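Local coordinates for hypothetical shikimate 5-dehydrogenase-like protein HI0607 (Haemophilus influenzae, PDB 1NPY) that catalyses, weakly in vitro, the NADP(+)-dependent oxidation of shikimate to 3-dehydroshikimate, although shikimate may not be its biological substrate, at residues Ile123-Gly128 and Asn181-Gly186; Leu146-Arg151 and Tyr165-Ser170. All blocks are in the same frame, centred on the assembly; numbering follows the deposited sequence.

Contact 1 of 2, residues Ile123-Gly128 and Asn181-Gly186; sequences IVHGSG and NVTSIG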
loop_
_atom_site.group_PDB
_atom_site.type_symbol
_atom_site.label_atom_id
_atom_site.label_comp_id
_atom_site.label_asym_id
_atom_site.label_seq_id
_atom_site.Cartn_x
_atom_site.Cartn_y
_atom_site.Cartn_z
ATOM N N ILE A 123 -1.110 4.848 17.416
ATOM C CA ILE A 123 -2.473 4.336 17.318
ATOM C C ILE A 123 -2.875 4.224 15.862
ATOM O O ILE A 123 -2.744 5.189 15.109
ATOM C CB ILE A 123 -3.486 5.208 18.101
ATOM C CG1 ILE A 123 -3.167 5.183 19.595
ATOM C CG2 ILE A 123 -4.920 4.744 17.818
ATOM C CD1 ILE A 123 -4.194 6.013 20.387
ATOM N N VAL A 124 -3.289 3.026 15.460
ATOM C CA VAL A 124 -3.852 2.754 14.147
ATOM C C VAL A 124 -5.381 2.710 14.244
ATOM O O VAL A 124 -5.931 1.925 15.017
ATOM C CB VAL A 124 -3.333 1.415 13.577
ATOM C CG1 VAL A 124 -3.998 1.108 12.259
ATOM C CG2 VAL A 124 -1.811 1.422 13.392
ATOM N N HIS A 125 -6.069 3.591 13.522
ATOM C CA HIS A 125 -7.518 3.568 13.428
ATOM C C HIS A 125 -7.888 2.756 12.196
ATOM O O HIS A 125 -7.669 3.165 11.060
ATOM C CB HIS A 125 -8.065 4.996 13.340
ATOM C CG HIS A 125 -9.552 5.105 13.477
ATOM N ND1 HIS A 125 -10.206 6.318 13.424
ATOM C CD2 HIS A 125 -10.500 4.182 13.756
ATOM C CE1 HIS A 125 -11.499 6.132 13.629
ATOM N NE2 HIS A 125 -11.706 4.840 13.823
ATOM N N GLY A 126 -8.479 1.592 12.435
ATOM C CA GLY A 126 -9.001 0.738 11.386
ATOM C C GLY A 126 -8.483 -0.681 11.518
ATOM O O GLY A 126 -7.506 -0.933 12.214
ATOM N N SER A 127 -9.173 -1.621 10.881
ATOM C CA SER A 127 -8.826 -3.035 11.005
ATOM C C SER A 127 -8.823 -3.726 9.658
ATOM O O SER A 127 -8.635 -4.938 9.608
ATOM C CB SER A 127 -9.756 -3.761 11.983
ATOM O OG SER A 127 -11.084 -3.791 11.483
ATOM N N GLY A 128 -9.073 -2.950 8.611
ATOM C CA GLY A 128 -9.250 -3.455 7.261
ATOM C C GLY A 128 -8.361 -2.678 6.323
ATOM O O GLY A 128 -7.610 -1.788 6.735
ATOM N N ASN A 181 -4.356 6.578 10.041
ATOM C CA ASN A 181 -5.706 6.262 9.609
ATOM C C ASN A 181 -5.641 5.225 8.485
ATOM O O ASN A 181 -4.992 5.461 7.448
ATOM C CB ASN A 181 -6.455 7.479 9.073
ATOM C CG ASN A 181 -7.827 7.092 8.535
ATOM O OD1 ASN A 181 -8.590 6.442 9.243
ATOM N ND2 ASN A 181 -8.141 7.473 7.315
ATOM N N VAL A 182 -6.306 4.097 8.729
ATOM C CA VAL A 182 -6.509 3.048 7.741
ATOM C C VAL A 182 -8.001 2.717 7.552
ATOM O O VAL A 182 -8.378 1.637 7.082
ATOM C CB VAL A 182 -5.719 1.757 8.051
ATOM C CG1 VAL A 182 -4.230 2.022 8.013
ATOM C CG2 VAL A 182 -6.122 1.092 9.376
ATOM N N THR A 183 -8.857 3.671 7.884
ATOM C CA THR A 183 -10.291 3.557 7.610
ATOM C C THR A 183 -10.616 4.256 6.297
ATOM O O THR A 183 -9.773 4.957 5.719
ATOM C CB THR A 183 -11.173 4.234 8.695
ATOM O OG1 THR A 183 -10.963 5.653 8.704
ATOM C CG2 THR A 183 -10.914 3.794 10.130
ATOM N N SER A 184 -11.866 4.120 5.848
ATOM C CA SER A 184 -12.403 4.947 4.773
ATOM C C SER A 184 -12.763 6.393 5.144
ATOM O O SER A 184 -13.286 7.128 4.301
ATOM C CB SER A 184 -13.636 4.257 4.191
ATOM O OG SER A 184 -14.559 4.095 5.251
ATOM N N ILE A 185 -12.556 6.798 6.391
ATOM C CA ILE A 185 -12.838 8.170 6.805
ATOM C C ILE A 185 -11.962 9.105 5.969
ATOM O O ILE A 185 -10.757 8.889 5.885
ATOM C CB ILE A 185 -12.612 8.375 8.324
ATOM C CG1 ILE A 185 -13.660 7.647 9.175
ATOM C CG2 ILE A 185 -12.663 9.853 8.646
ATOM C CD1 ILE A 185 -13.297 7.516 10.627
ATOM N N GLY A 186 -12.548 10.178 5.438
ATOM C CA GLY A 186 -11.876 11.119 4.556
ATOM C C GLY A 186 -11.860 10.794 3.073
ATOM O O GLY A 186 -11.503 11.652 2.266
HETATM O O HOH W 1 -10.197 -0.288 8.066
#
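The imidazole ring of His125 receives the methyl CG2 of Thr183 over one face. This is a CH-pi contact: CG2 lies 3.8 Å from the centroid of the His125 ring and is shifted toward the rim, nearest CD2. Ile185 CD1 reaches CE1 of the same ring obliquely. Outside the two segments the ring also stacks with Tyr149, and its ND1 is hydrogen-bonded to Ala197 O. The carboxamide of Asn181 is the second flat group. Its OD1 accepts from Thr183 OG1 at 2.6 Å, in the carbonyl plane and on a lone pair. Thr183 N donates to the same OD1 (3.1 Å) from above that plane; this bond to the backbone N two residues on closes an Asx turn. Thr183 OG1 in turn accepts from Ile185 N, again two residues on, an ST turn, so the loop is folded on itself by its own side chains. One direct hydrogen bond joins the backbones, Val182 N to His125 O at 2.9 Å. Val182 CG2 packs 3.5 Å from Gly126 CA, where the glycine has no side chain to block it. A water accepts from Gly128 N and donates to Val182 O, bridging the two loops. His125 and Asn181 pair as parallel strand ends. Gly126, Ser127, Gly128 and Ser184 probably bind NADP(+), as in relatives, and the glycine-rich turn after the strand fits a Rossmann-type dinucleotide-binding fold.

Contact 2 of 2, residues Leu146-Arg151 and Tyr165-Ser170; sequences LKIYAR and YAYINS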
loop_
_atom_site.group_PDB
_atom_site.type_symbol
_atom_site.label_atom_id
_atom_site.label_comp_id
_atom_site.label_asym_id
_atom_site.label_seq_id
_atom_site.Cartn_x
_atom_site.Cartn_y
_atom_site.Cartn_z
ATOM N N LEU A 146 2.018 0.121 20.269
ATOM C CA LEU A 146 1.002 0.350 19.244
ATOM C C LEU A 146 -0.341 -0.206 19.685
ATOM O O LEU A 146 -0.439 -1.282 20.282
ATOM C CB LEU A 146 1.449 -0.254 17.905
ATOM C CG LEU A 146 0.589 0.026 16.669
ATOM C CD1 LEU A 146 1.474 -0.010 15.425
ATOM C CD2 LEU A 146 -0.590 -0.920 16.478
ATOM N N LYS A 147 -1.397 0.560 19.441
ATOM C CA LYS A 147 -2.740 0.116 19.782
ATOM C C LYS A 147 -3.574 0.199 18.507
ATOM O O LYS A 147 -3.414 1.133 17.719
ATOM C CB LYS A 147 -3.334 0.984 20.892
ATOM C CG LYS A 147 -2.529 0.962 22.172
ATOM C CD LYS A 147 -3.108 1.912 23.211
ATOM C CE LYS A 147 -2.174 2.125 24.386
ATOM N NZ LYS A 147 -2.643 3.213 25.296
ATOM N N ILE A 148 -4.479 -0.758 18.341
ATOM C CA ILE A 148 -5.391 -0.784 17.207
ATOM C C ILE A 148 -6.737 -0.331 17.742
ATOM O O ILE A 148 -7.279 -0.949 18.659
ATOM C CB ILE A 148 -5.454 -2.186 16.570
ATOM C CG1 ILE A 148 -4.164 -2.468 15.786
ATOM C CG2 ILE A 148 -6.607 -2.243 15.556
ATOM C CD1 ILE A 148 -3.220 -3.441 16.416
ATOM N N TYR A 149 -7.205 0.800 17.223
ATOM C CA TYR A 149 -8.517 1.365 17.492
ATOM C C TYR A 149 -9.460 1.064 16.338
ATOM O O TYR A 149 -9.247 1.507 15.215
ATOM C CB TYR A 149 -8.338 2.886 17.636
ATOM C CG TYR A 149 -9.602 3.713 17.718
ATOM C CD1 TYR A 149 -10.691 3.293 18.464
ATOM C CD2 TYR A 149 -9.676 4.940 17.061
ATOM C CE1 TYR A 149 -11.847 4.068 18.533
ATOM C CE2 TYR A 149 -10.821 5.716 17.121
ATOM C CZ TYR A 149 -11.896 5.274 17.852
ATOM O OH TYR A 149 -13.029 6.046 17.937
ATOM N N ALA A 150 -10.501 0.275 16.565
ATOM C CA ALA A 150 -11.330 -0.101 15.434
ATOM C C ALA A 150 -12.719 -0.474 15.907
ATOM O O ALA A 150 -12.884 -0.946 17.022
ATOM C CB ALA A 150 -10.742 -1.277 14.678
ATOM N N ARG A 151 -13.680 -0.241 15.027
ATOM C CA ARG A 151 -15.056 -0.581 15.350
ATOM C C ARG A 151 -15.372 -2.076 15.208
ATOM O O ARG A 151 -16.265 -2.562 15.903
ATOM C CB ARG A 151 -16.010 0.311 14.562
ATOM C CG ARG A 151 -15.976 0.113 13.066
ATOM C CD ARG A 151 -16.965 1.004 12.335
ATOM N NE ARG A 151 -16.691 0.989 10.901
ATOM C CZ ARG A 151 -17.015 0.009 10.070
ATOM N NH1 ARG A 151 -17.681 -1.058 10.500
ATOM N NH2 ARG A 151 -16.709 0.112 8.780
ATOM N N TYR A 165 0.210 -6.659 19.958
ATOM C CA TYR A 165 -0.177 -5.311 20.337
ATOM C C TYR A 165 -1.472 -5.321 21.138
ATOM O O TYR A 165 -1.968 -6.379 21.513
ATOM C CB TYR A 165 -0.334 -4.521 19.040
ATOM C CG TYR A 165 0.958 -4.153 18.358
ATOM C CD1 TYR A 165 2.071 -3.700 19.073
ATOM C CD2 TYR A 165 1.038 -4.189 16.970
ATOM C CE1 TYR A 165 3.227 -3.297 18.411
ATOM C CE2 TYR A 165 2.178 -3.782 16.302
ATOM C CZ TYR A 165 3.265 -3.362 17.018
ATOM O OH TYR A 165 4.347 -2.906 16.301
ATOM N N ALA A 166 -2.057 -4.159 21.403
ATOM C CA ALA A 166 -3.312 -4.113 22.138
ATOM C C ALA A 166 -4.414 -3.511 21.279
ATOM O O ALA A 166 -4.139 -2.719 20.374
ATOM C CB ALA A 166 -3.113 -3.327 23.430
ATOM N N TYR A 167 -5.645 -3.891 21.606
ATOM C CA TYR A 167 -6.852 -3.392 20.978
ATOM C C TYR A 167 -7.596 -2.466 21.926
ATOM O O TYR A 167 -7.717 -2.776 23.117
ATOM C CB TYR A 167 -7.766 -4.549 20.568
ATOM C CG TYR A 167 -9.131 -4.090 20.140
ATOM C CD1 TYR A 167 -9.340 -3.528 18.883
ATOM C CD2 TYR A 167 -10.207 -4.154 21.025
ATOM C CE1 TYR A 167 -10.572 -3.078 18.510
ATOM C CE2 TYR A 167 -11.449 -3.699 20.651
ATOM C CZ TYR A 167 -11.621 -3.157 19.400
ATOM O OH TYR A 167 -12.855 -2.688 19.020
ATOM N N ILE A 168 -8.115 -1.372 21.375
ATOM C CA ILE A 168 -9.003 -0.465 22.104
ATOM C C ILE A 168 -10.261 -0.167 21.300
ATOM O O ILE A 168 -10.224 0.021 20.079
ATOM C CB ILE A 168 -8.278 0.842 22.514
ATOM C CG1 ILE A 168 -7.729 1.585 21.281
ATOM C CG2 ILE A 168 -7.197 0.510 23.504
ATOM C CD1 ILE A 168 -7.025 2.905 21.614
ATOM N N ASN A 169 -11.396 -0.152 21.990
ATOM C CA ASN A 169 -12.664 0.171 21.345
ATOM C C ASN A 169 -12.947 1.670 21.436
ATOM O O ASN A 169 -13.893 2.124 20.809
ATOM C CB ASN A 169 -13.814 -0.670 21.906
ATOM C CG ASN A 169 -15.051 -0.637 21.019
ATOM O OD1 ASN A 169 -15.033 -1.081 19.869
ATOM N ND2 ASN A 169 -16.141 -0.102 21.556
ATOM N N SER A 170 -12.128 2.445 22.145
ATOM C CA SER A 170 -12.244 3.906 22.108
ATOM C C SER A 170 -10.991 4.678 22.511
ATOM O O SER A 170 -10.038 4.115 23.058
ATOM C CB SER A 170 -13.419 4.363 22.981
ATOM O OG SER A 170 -13.266 3.862 24.292
#
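Tyr167 meets Ile148 and Ala150 with one side of its ring, its hydroxyl ending at Ala150 O. CB lies 4.1 Å from Ile148 O. CG, anti to the backbone N (chi1 170°), is thereby set 3.9 Å from Ile148 O, and CD1 comes closer to that oxygen, at 3.3 Å. CE1 meets Ala150, with its O at 3.5 Å and its CB a little farther away. The hydroxyl OH is 2.7 Å from Ala150 O, which lies at the ring edge, and 2.8 Å from Asn169 OD1. Both are within hydrogen-bonding distance, but OH can donate its one proton to only one at a time. At the other end of the pair, Leu146 CB sits over the centre of the Tyr165 ring, 3.6 Å from its centroid, in a CH-pi contact. Between these ends the parallel strands are joined by backbone hydrogen bonds from Ile148 N to Ala166 O and from Ile168 N to Ile148 O; a third, from Ala166 N to Leu146 O, is long and weak. On the face with Lys147 and Ala166, Tyr149 CB packs on Ile168 CG1. Helix 153-163 connects the two adjacent strands, completing a beta-alpha-beta unit. Tyr167 rests on that helix, Tyr165 and Ile148 touch helix 131-140, and strand 122-125 runs beside 146-149.

Overall arrangement
Contacts 1 and 2 belong to one parallel sheet and have centres about 11 Å apart. Strands 122-125 and 146-149 are neighbours in it. They are joined by probable hydrogen bonds from Tyr149 N to Val124 O (2.8 Å) and from Gly126 N to Tyr149 O (2.9 Å). Contact 2 reaches an edge strand of the sheet, 166-168, and is nested along the chain inside the loop closed by contact 1. Contact 1 holds part of the probable NADP(+) site, and contact 2 comes close to it. The side chain of Ala150 is about 4 Å from that of Ser127, and that of Arg151 about 6 Å from that of Ser184. The inferred substrate residue Asp103 is about 10 Å from Val182, side chain to side chain.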